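Local coordinates for MccB protein (Escherichia coli, PDB 6OM4) that takes part in microcin C7 biosynthesis, using ATP to adenylate the MccA peptide and link it to the nucleotide through a phosphoramidate bond, at residues A[98-102]-A[312-316]; A[110-116]-A[137-141]. All coordinates share one frame. Residue numbers count along the deposited sequence, not the author numbering.

Both contacts lie in the ThiF-like part of the enzyme, on consecutive helices: contact 1 uses the end of helix 93-101 and contact 2 the end of helix 106-114. Contact 2 falls within the chain interval that contact 1 spans, and their centres are 15 Å apart. Tyr-99 joins them, its OH resting 3.4 Å from Leu-113 CD1, while Lys-312 CB comes within 4.0 Å of Lys-112 NZ. Neither contact supplies residues of the pyrophosphate pocket. Arg-94, an ATP-binding residue seen in a structure of this protein, though no ATP is bound to it in this chain, has its side chain about 7 Å from that of His-98 and about 9 Å from that of Ser-137.

Contact 1. Residues A[98-102]-A[312-316]; sequences HYQSY and KYSEP
An aromatic cluster joins the last turn of helix 93-101 to the loop that follows helix 292-311. Residues 98-100 are helical and the chain has left the helix by Tyr-102; Ser-101 OG turns back to His-98 O (2.7 Å). Across from it, Lys-312 ends its helix with positive phi (70°), and Tyr-313 and extended Ser-314 follow. The closest CA pair is Tyr-102 with Tyr-313, 6.6 Å apart. Tyr-313 is central: with chi1 p (64°) and chi2 near 90°, its ring enters between three aromatic side chains. His-98 (chi1 t) brings NE2 to Tyr-313 OH, a 2.8 Å hydrogen bond at the imidazole edge; either group could donate, which suits them to one another. Tyr-99 (chi1 m) sets CD1 over one face of the Tyr-313 ring (Tyr-99 CE1 to Tyr-313 CE2, 3.5 Å), and Tyr-102 (chi1 m) brings CD2 to its edge, 4.0 Å from Tyr-313 CE1; both ring pairs are oblique, planes at 58°. Ser-314, small enough to sit close, places CB over one face of Tyr-102. A water bridges Tyr-102 O (3.1 Å) and Tyr-313 O (2.6 Å). Lys-25 makes a cation-pi contact with Tyr-102, while Ile-307 of helix 292-311 backs Tyr-99 and Tyr-313 and Leu-113 of helix 106-114 touches Tyr-99.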
ATOM      1  N   HIS A  98      11.744  -1.821   8.414  1.00 13.19           N
ATOM      2  CA  HIS A  98      10.944  -0.811   7.763  1.00 13.14           C
ATOM      3  C   HIS A  98      10.156   0.008   8.812  1.00 12.40           C
ATOM      4  O   HIS A  98      10.251   1.241   8.846  1.00 13.44           O
ATOM      5  CB  HIS A  98      10.073  -1.472   6.694  1.00 13.56           C
ATOM      6  CG  HIS A  98       9.049  -0.564   6.123  1.00 14.01           C
ATOM      7  ND1 HIS A  98       9.360   0.383   5.159  1.00 13.32           N
ATOM      8  CD2 HIS A  98       7.716  -0.510   6.313  1.00 15.57           C
ATOM      9  CE1 HIS A  98       8.226   1.001   4.831  1.00 15.24           C
ATOM     10  NE2 HIS A  98       7.217   0.479   5.525  1.00 16.07           N
ATOM     11  N   TYR A  99       9.462  -0.648   9.739  1.00 11.98           N
ATOM     12  CA  TYR A  99       8.647   0.108  10.751  1.00 12.42           C
ATOM     13  C   TYR A  99       9.570   0.964  11.646  1.00 12.99           C
ATOM     14  O   TYR A  99       9.243   2.115  11.967  1.00 13.26           O
ATOM     15  CB  TYR A  99       7.716  -0.806  11.562  1.00 12.53           C
ATOM     16  CG  TYR A  99       6.883  -1.782  10.749  1.00 13.57           C
ATOM     17  CD1 TYR A  99       6.284  -1.403   9.552  1.00 14.20           C
ATOM     18  CD2 TYR A  99       6.695  -3.108  11.142  1.00 13.72           C
ATOM     19  CE1 TYR A  99       5.507  -2.278   8.803  1.00 13.75           C
ATOM     20  CE2 TYR A  99       5.945  -3.998  10.376  1.00 14.45           C
ATOM     21  CZ  TYR A  99       5.379  -3.601   9.178  1.00 14.04           C
ATOM     22  OH  TYR A  99       4.682  -4.509   8.403  1.00 14.82           O
ATOM     23  N   GLN A 100      10.713   0.415  12.052  1.00 14.48           N
ATOM     24  CA  GLN A 100      11.675   1.105  12.940  1.00 13.85           C
ATOM     25  C   GLN A 100      12.145   2.379  12.258  1.00 13.52           C
ATOM     26  O   GLN A 100      12.266   3.404  12.902  1.00 13.85           O
ATOM     27  CB  GLN A 100      12.929   0.280  13.223  1.00 13.36           C
ATOM     28  CG  GLN A 100      12.724  -0.915  14.137  1.00 14.82           C
ATOM     29  CD  GLN A 100      13.955  -1.748  14.389  1.00 16.68           C
ATOM     30  OE1 GLN A 100      14.040  -2.526  15.373  1.00 21.47           O
ATOM     31  NE2 GLN A 100      14.873  -1.708  13.453  1.00 14.00           N
ATOM     32  N   SER A 101      12.353   2.291  10.937  1.00 14.10           N
ATOM     33  CA  SER A 101      12.889   3.396  10.176  1.00 13.48           C
ATOM     34  C   SER A 101      11.928   4.586  10.104  1.00 14.07           C
ATOM     35  O   SER A 101      12.397   5.678   9.741  1.00 13.34           O
ATOM     36  CB  SER A 101      13.329   2.968   8.799  1.00 13.96           C
ATOM     37  OG  SER A 101      12.236   2.833   7.888  1.00 15.50           O
ATOM     38  N   TYR A 102      10.661   4.415  10.489  1.00 13.61           N
ATOM     39  CA  TYR A 102       9.697   5.521  10.611  1.00 15.25           C
ATOM     40  C   TYR A 102       9.500   5.987  12.065  1.00 16.84           C
ATOM     41  O   TYR A 102       8.607   6.786  12.288  1.00 20.59           O
ATOM     42  CB  TYR A 102       8.363   5.110   9.996  1.00 17.22           C
ATOM     43  CG  TYR A 102       8.466   5.121   8.498  1.00 16.75           C
ATOM     44  CD1 TYR A 102       8.313   6.303   7.778  1.00 17.25           C
ATOM     45  CD2 TYR A 102       8.871   3.994   7.817  1.00 17.41           C
ATOM     46  CE1 TYR A 102       8.485   6.330   6.405  1.00 18.76           C
ATOM     47  CE2 TYR A 102       9.072   4.016   6.442  1.00 17.33           C
ATOM     48  CZ  TYR A 102       8.881   5.185   5.731  1.00 19.70           C
ATOM     49  OH  TYR A 102       9.046   5.166   4.366  1.00 21.00           O
ATOM     50  N   LYS A 312      -0.458   2.223  11.001  1.00 18.11           N
ATOM     51  CA  LYS A 312      -0.519   3.598  11.581  1.00 23.73           C
ATOM     52  C   LYS A 312       0.870   4.229  11.780  1.00 22.55           C
ATOM     53  O   LYS A 312       0.955   5.225  12.441  1.00 27.72           O
ATOM     54  CB  LYS A 312      -1.317   3.618  12.902  1.00 26.10           C
ATOM     55  CG  LYS A 312      -2.783   3.232  12.787  1.00 33.16           C
ATOM     56  CD  LYS A 312      -3.576   4.075  11.819  1.00 40.03           C
ATOM     57  CE  LYS A 312      -5.009   3.598  11.645  1.00 49.90           C
ATOM     58  NZ  LYS A 312      -5.964   4.296  12.542  1.00 54.24           N
ATOM     59  N   TYR A 313       1.917   3.724  11.120  1.00 16.95           N
ATOM     60  CA  TYR A 313       3.293   4.162  11.369  1.00 17.24           C
ATOM     61  C   TYR A 313       3.707   5.252  10.373  1.00 17.36           C
ATOM     62  O   TYR A 313       4.691   5.990  10.597  1.00 18.31           O
ATOM     63  CB  TYR A 313       4.237   2.974  11.308  1.00 15.98           C
ATOM     64  CG  TYR A 313       4.334   2.314   9.963  1.00 15.94           C
ATOM     65  CD1 TYR A 313       5.264   2.719   9.013  1.00 16.98           C
ATOM     66  CD2 TYR A 313       3.498   1.263   9.648  1.00 15.69           C
ATOM     67  CE1 TYR A 313       5.362   2.082   7.791  1.00 15.95           C
ATOM     68  CE2 TYR A 313       3.565   0.638   8.416  1.00 15.68           C
ATOM     69  CZ  TYR A 313       4.490   1.063   7.486  1.00 15.91           C
ATOM     70  OH  TYR A 313       4.560   0.395   6.299  1.00 16.77           O
ATOM     71  N   SER A 314       2.932   5.381   9.291  1.00 16.56           N
ATOM     72  CA  SER A 314       3.211   6.350   8.212  1.00 17.92           C
ATOM     73  C   SER A 314       1.921   6.559   7.424  1.00 18.09           C
ATOM     74  O   SER A 314       1.092   5.686   7.398  1.00 19.58           O
ATOM     75  CB  SER A 314       4.324   5.871   7.335  1.00 19.82           C
ATOM     76  OG  SER A 314       4.659   6.862   6.365  1.00 22.36           O
ATOM     77  N   GLU A 315       1.739   7.741   6.836  1.00 19.73           N
ATOM     78  CA  GLU A 315       0.452   8.072   6.202  1.00 21.86           C
ATOM     79  C   GLU A 315       0.376   7.415   4.819  1.00 19.66           C
ATOM     80  O   GLU A 315       1.288   7.575   3.994  1.00 20.19           O
ATOM     81  CB  GLU A 315       0.197   9.585   6.181  1.00 30.38           C
ATOM     82  CG  GLU A 315      -0.644  10.046   7.374  1.00 38.10           C
ATOM     83  CD  GLU A 315      -0.799  11.553   7.569  1.00 54.88           C
ATOM     84  OE1 GLU A 315       0.232  12.276   7.510  1.00 66.17           O
ATOM     85  OE2 GLU A 315      -1.954  12.018   7.782  1.00 64.95           O
ATOM     86  N   PRO A 316      -0.743   6.730   4.496  1.00 18.11           N
ATOM     87  CA  PRO A 316      -0.948   6.201   3.136  1.00 17.19           C
ATOM     88  C   PRO A 316      -0.848   7.320   2.087  1.00 16.51           C
ATOM     89  O   PRO A 316      -1.359   8.413   2.283  1.00 19.44           O
ATOM     90  CB  PRO A 316      -2.346   5.587   3.184  1.00 18.25           C
ATOM     91  CG  PRO A 316      -2.665   5.401   4.634  1.00 18.22           C
ATOM     92  CD  PRO A 316      -1.890   6.462   5.383  1.00 17.94           C
TER
HETATM   93  O   HOH W   1       5.769   5.878  13.010  1.00 25.12           O

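Contact 2. Residues A[110-116]-A[137-141]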
ATOM      1  N   GLN A 110       2.997  -4.748  14.164  1.00 15.99           N
ATOM      2  CA  GLN A 110       2.739  -6.132  13.779  1.00 16.27           C
ATOM      3  C   GLN A 110       1.436  -6.599  14.435  1.00 17.08           C
ATOM      4  O   GLN A 110       0.647  -7.302  13.825  1.00 15.50           O
ATOM      5  CB  GLN A 110       3.912  -7.057  14.114  1.00 17.30           C
ATOM      6  CG  GLN A 110       3.816  -8.439  13.485  1.00 17.49           C
ATOM      7  CD  GLN A 110       3.871  -8.416  11.974  1.00 19.29           C
ATOM      8  OE1 GLN A 110       3.066  -9.055  11.277  1.00 22.75           O
ATOM      9  NE2 GLN A 110       4.812  -7.656  11.459  1.00 14.37           N
ATOM     10  N   ASP A 111       1.194  -6.154  15.676  1.00 17.02           N
ATOM     11  CA  ASP A 111       0.019  -6.526  16.424  1.00 19.77           C
ATOM     12  C   ASP A 111      -1.243  -5.982  15.739  1.00 18.39           C
ATOM     13  O   ASP A 111      -2.264  -6.657  15.656  1.00 18.32           O
ATOM     14  CB  ASP A 111       0.136  -5.993  17.854  1.00 21.83           C
ATOM     15  CG  ASP A 111      -1.047  -6.272  18.748  1.00 24.84           C
ATOM     16  OD1 ASP A 111      -1.238  -7.467  19.099  1.00 26.30           O
ATOM     17  OD2 ASP A 111      -1.763  -5.295  19.069  1.00 29.08           O
ATOM     18  N   LYS A 112      -1.173  -4.769  15.193  1.00 16.26           N
ATOM     19  CA  LYS A 112      -2.300  -4.210  14.476  1.00 16.67           C
ATOM     20  C   LYS A 112      -2.576  -5.003  13.192  1.00 17.04           C
ATOM     21  O   LYS A 112      -3.721  -5.223  12.848  1.00 16.67           O
ATOM     22  CB  LYS A 112      -2.098  -2.728  14.190  1.00 18.22           C
ATOM     23  CG  LYS A 112      -2.137  -1.861  15.425  1.00 19.21           C
ATOM     24  CD  LYS A 112      -1.617  -0.492  15.245  1.00 25.32           C
ATOM     25  CE  LYS A 112      -1.475   0.219  16.581  1.00 30.22           C
ATOM     26  NZ  LYS A 112      -1.456   1.674  16.354  1.00 38.75           N
ATOM     27  N   LEU A 113      -1.513  -5.454  12.507  1.00 15.01           N
ATOM     28  CA  LEU A 113      -1.720  -6.229  11.283  1.00 15.38           C
ATOM     29  C   LEU A 113      -2.354  -7.572  11.640  1.00 16.83           C
ATOM     30  O   LEU A 113      -3.280  -7.990  10.974  1.00 18.38           O
ATOM     31  CB  LEU A 113      -0.400  -6.441  10.540  1.00 16.01           C
ATOM     32  CG  LEU A 113       0.294  -5.159  10.062  1.00 16.36           C
ATOM     33  CD1 LEU A 113       1.672  -5.502   9.510  1.00 16.04           C
ATOM     34  CD2 LEU A 113      -0.497  -4.366   9.042  1.00 16.34           C
ATOM     35  N   LYS A 114      -1.836  -8.213  12.685  1.00 17.37           N
ATOM     36  CA  LYS A 114      -2.346  -9.514  13.130  1.00 18.58           C
ATOM     37  C   LYS A 114      -3.847  -9.439  13.442  1.00 19.36           C
ATOM     38  O   LYS A 114      -4.553 -10.418  13.225  1.00 19.27           O
ATOM     39  CB  LYS A 114      -1.560 -10.000  14.345  1.00 21.27           C
ATOM     40  CG  LYS A 114      -1.916 -11.415  14.768  1.00 26.65           C
ATOM     41  CD  LYS A 114      -1.153 -11.914  15.977  1.00 32.79           C
ATOM     42  CE  LYS A 114      -1.111 -13.431  16.053  1.00 41.70           C
ATOM     43  NZ  LYS A 114      -0.888 -13.914  17.441  1.00 46.68           N
ATOM     44  N   ASN A 115      -4.312  -8.324  14.007  1.00 18.67           N
ATOM     45  CA  ASN A 115      -5.701  -8.196  14.496  1.00 21.60           C
ATOM     46  C   ASN A 115      -6.653  -7.734  13.383  1.00 20.38           C
ATOM     47  O   ASN A 115      -7.863  -7.656  13.595  1.00 19.51           O
ATOM     48  CB  ASN A 115      -5.794  -7.220  15.674  1.00 26.58           C
ATOM     49  CG  ASN A 115      -5.249  -7.792  16.967  1.00 30.56           C
ATOM     50  OD1 ASN A 115      -4.892  -8.969  17.037  1.00 39.68           O
ATOM     51  ND2 ASN A 115      -5.160  -6.959  17.992  1.00 35.84           N
ATOM     52  N   ALA A 116      -6.117  -7.422  12.197  1.00 17.64           N
ATOM     53  CA  ALA A 116      -6.862  -6.862  11.077  1.00 18.55           C
ATOM     54  C   ALA A 116      -7.525  -7.943  10.214  1.00 18.51           C
ATOM     55  O   ALA A 116      -7.060  -9.084  10.125  1.00 18.62           O
ATOM     56  CB  ALA A 116      -5.933  -6.066  10.209  1.00 18.07           C
ATOM     57  N   SER A 137       3.034 -10.254   5.020  1.00 15.30           N
ATOM     58  CA  SER A 137       3.258  -9.202   6.011  1.00 15.75           C
ATOM     59  C   SER A 137       2.486  -9.478   7.300  1.00 15.54           C
ATOM     60  O   SER A 137       2.630  -8.742   8.265  1.00 14.97           O
ATOM     61  CB  SER A 137       2.983  -7.821   5.456  1.00 17.60           C
ATOM     62  OG  SER A 137       4.062  -7.460   4.600  1.00 18.99           O
ATOM     63  N   GLY A 138       1.662 -10.532   7.320  1.00 15.45           N
ATOM     64  CA  GLY A 138       1.011 -10.940   8.588  1.00 16.39           C
ATOM     65  C   GLY A 138      -0.344 -10.309   8.877  1.00 17.02           C
ATOM     66  O   GLY A 138      -0.807 -10.340  10.050  1.00 18.46           O
ATOM     67  N   ILE A 139      -1.058  -9.814   7.857  1.00 17.65           N
ATOM     68  CA  ILE A 139      -2.476  -9.491   8.013  1.00 16.93           C
ATOM     69  C   ILE A 139      -3.205 -10.783   8.451  1.00 16.92           C
ATOM     70  O   ILE A 139      -3.111 -11.847   7.811  1.00 17.39           O
ATOM     71  CB  ILE A 139      -3.101  -8.916   6.722  1.00 17.02           C
ATOM     72  CG1 ILE A 139      -2.597  -7.507   6.406  1.00 19.04           C
ATOM     73  CG2 ILE A 139      -4.627  -8.942   6.824  1.00 17.98           C
ATOM     74  CD1 ILE A 139      -3.211  -6.447   7.297  1.00 21.32           C
ATOM     75  N   GLY A 140      -3.938 -10.701   9.565  1.00 16.89           N
ATOM     76  CA  GLY A 140      -4.378 -11.895  10.278  1.00 17.31           C
ATOM     77  C   GLY A 140      -5.489 -12.661   9.561  1.00 18.22           C
ATOM     78  O   GLY A 140      -5.589 -13.877   9.729  1.00 17.98           O
ATOM     79  N   GLU A 141      -6.379 -11.940   8.869  1.00 18.70           N
ATOM     80  CA  GLU A 141      -7.550 -12.521   8.224  1.00 19.27           C
ATOM     81  C   GLU A 141      -7.783 -11.890   6.861  1.00 19.37           C
ATOM     82  O   GLU A 141      -7.947 -10.701   6.760  1.00 16.32           O
ATOM     83  CB  GLU A 141      -8.815 -12.374   9.066  1.00 21.28           C
ATOM     84  CG  GLU A 141      -9.896 -13.335   8.623  1.00 28.51           C
ATOM     85  CD  GLU A 141     -11.179 -13.324   9.443  1.00 35.26           C
ATOM     86  OE1 GLU A 141     -11.172 -12.738  10.567  1.00 37.33           O
ATOM     87  OE2 GLU A 141     -12.178 -13.902   8.952  1.00 36.97           O
TER
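Ser-137, at the end of helix 125-136, sets its carbonyl O 3.6 Å from Leu-113 CD1, with the end of the Gln-110 side chain close by; its OG hydrogen-bonds to Asn-95. Gly-138 then closes the helix in a Schellman motif. Its phi of 90° and psi of 22° would jam any side chain against the carbonyl of Ser-137, so glycine suits the site, and its O receives a CA-H...O contact from Lys-114 CA (3.5 Å). Ile-139 follows, 4.7 Å from Leu-113 between CA atoms. Its CA approaches Leu-113 O (3.4 Å, again CA-H...O), while CD1 packs against Leu-113 CD2 (3.8 Å) and Ala-116 CB (4.0 Å); the branched Ile-139 fills the space that the small Ala-116 leaves beside Leu-113. At Gly-140 the backbones come closest, 4.2 Å from its CA to that of Lys-114. Gly-140 N donates to Leu-113 O (3.1 Å), and its CA lies 3.3 Å from Lys-114 O, where a CB would clash. Glu-141 N makes a weak bond to Ala-116 O (3.2 Å) as the strand begins. These bonds tie the foot of the Rossmann-type beta-alpha-beta unit, strand 117-121, helix 125-136 and strand 141-146, to the end of helix 106-114. Glu-141 pairs with Val-118 of the adjacent parallel strand, and Ile-310 of helix 292-311 covers Leu-113, Ala-116 and Ile-139.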